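CrRbcX-IIa (Chlamydomonas reinhardtii, PDB 5BS1) acts as a homodimeric, helical chaperone in the assembly of Rubisco, probably by binding the large subunit of the enzyme. Local coordinates at the interface of chains A and B. Coordinates in Å, arbitrary orientation; residue numbers count along the deposited sequence, not the author numbering. Chains: chain A/B, CrRbcX-IIa.

The interface of chains A and B. Residues chain A 14-15, 18, 21; chain B 102, 105-106, 109.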
# COMPACT_ATOMS: atom_id res chain seq x y z
N GLU A 14 -10.09 0.25 -1.17
CA GLU A 14 -9.93 0.40 0.27
C GLU A 14 -9.53 -0.93 0.94
O GLU A 14 -8.62 -0.96 1.80
CB GLU A 14 -11.21 0.94 0.91
CG GLU A 14 -11.49 2.40 0.60
CD GLU A 14 -12.32 2.64 -0.63
OE1 GLU A 14 -12.54 1.72 -1.43
OE2 GLU A 14 -12.77 3.79 -0.83
N ARG A 15 -10.18 -2.02 0.56
CA ARG A 15 -9.83 -3.31 1.12
C ARG A 15 -8.46 -3.77 0.66
O ARG A 15 -7.67 -4.31 1.44
CB ARG A 15 -10.88 -4.34 0.76
CG ARG A 15 -10.52 -5.70 1.30
CD ARG A 15 -11.62 -6.77 1.30
NE ARG A 15 -11.02 -7.83 2.06
CZ ARG A 15 -11.03 -7.92 3.38
NH1 ARG A 15 -10.30 -8.85 3.96
NH2 ARG A 15 -11.79 -7.10 4.12
N ALA A 18 -6.01 -1.95 2.69
CA ALA A 18 -6.00 -2.46 4.08
C ALA A 18 -5.17 -3.74 4.17
O ALA A 18 -4.34 -3.88 5.05
CB ALA A 18 -7.42 -2.68 4.58
N LEU A 21 -1.52 -2.97 3.69
CA LEU A 21 -1.00 -2.37 4.93
C LEU A 21 -0.74 -3.45 5.98
O LEU A 21 0.28 -3.42 6.67
CB LEU A 21 -1.93 -1.31 5.52
CG LEU A 21 -1.98 0.02 4.77
CD1 LEU A 21 -3.15 0.82 5.27
CD2 LEU A 21 -0.68 0.79 4.89
N THR B 102 -10.23 1.89 5.30
CA THR B 102 -8.99 1.17 5.17
C THR B 102 -8.34 0.98 6.54
O THR B 102 -7.93 -0.12 6.88
CB THR B 102 -8.02 1.89 4.22
OG1 THR B 102 -8.58 1.88 2.90
CG2 THR B 102 -6.68 1.22 4.18
N MSE B 105 -10.39 -1.55 8.61
CA MSE B 105 -10.19 -2.95 8.17
C MSE B 105 -8.82 -3.43 8.55
O MSE B 105 -8.71 -4.54 9.07
CB MSE B 105 -10.41 -3.09 6.65
CG MSE B 105 -11.88 -3.00 6.34
SE MSE B 105 -12.20 -3.26 4.41
CE MSE B 105 -11.63 -1.51 3.74
N ALA B 106 -7.80 -2.62 8.32
CA ALA B 106 -6.42 -3.06 8.59
C ALA B 106 -6.28 -3.36 10.07
O ALA B 106 -5.64 -4.38 10.44
CB ALA B 106 -5.40 -2.02 8.16
N GLU B 109 -8.84 -6.42 11.24
CA GLU B 109 -8.42 -7.71 10.71
C GLU B 109 -7.05 -8.15 11.22
O GLU B 109 -6.77 -9.34 11.22
CB GLU B 109 -8.50 -7.71 9.18
CG GLU B 109 -9.98 -7.56 8.77
CD GLU B 109 -10.25 -7.58 7.30
OE1 GLU B 109 -9.39 -8.05 6.54
OE2 GLU B 109 -11.32 -7.07 6.90
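A helix-against-helix contact of the RbcX homodimer brings A:Arg15 and B:Glu109 together in a salt bridge. The guanidinium grips the carboxylate end-on, with one nitrogen to each oxygen. NH2 of A:Arg15 donates to OE2 of B:Glu109 at 2.8 Å, nearly straight at 163°. OE2 uses its syn lone pair and lies in the guanidinium plane. The second bond, from NH1 of A:Arg15 to OE1 of B:Glu109, is also 2.8 Å but more bent. Here OE1 is tilted from the guanidinium plane. The planes are nearly coplanar, and the two bonds should limit rotation of either group. The side chains themselves cross at about a right angle. A:Arg15 reaches across because its CG is anti to the backbone N (chi1 179°) and the chain stays extended to NE.

B:Met105, modelled as selenomethionine, packs beside the salt bridge. Its selenium SE lies 3.9 Å from NH2 of A:Arg15. A bend at chi3 (-76°) turns CE towards the helix backbone, 3.5 Å from N of A:Arg15. CB of B:Met105 packs on CB of A:Ala18 at 3.7 Å. The small side chain of A:Ala18 probably allows the close approach of the helices, and B:Ala106 lies against the same turn.

B:Thr102 divides its two branches. The hydroxyl OG1 donates to the backbone O of A:Glu14 at 3.0 Å, coming well off the C=O direction and somewhat tilted from the carbonyl plane. The methyl CG2 points the other way along helix 13-38 of chain A. It touches CD1 of A:Leu21 at 3.7 Å and also packs on CA of A:Ala18. The patch is thus polar at the salt bridge and apolar along its middle, with a hydrogen bond at the threonine.

The chain A residues lie in the first turns of helix 13-38. Their partners line one side of the C-terminal helix 99-121 of chain B. Two-fold symmetry gives a twin contact with the chains exchanged. The salt bridge and the packing probably help to hold the dimer together.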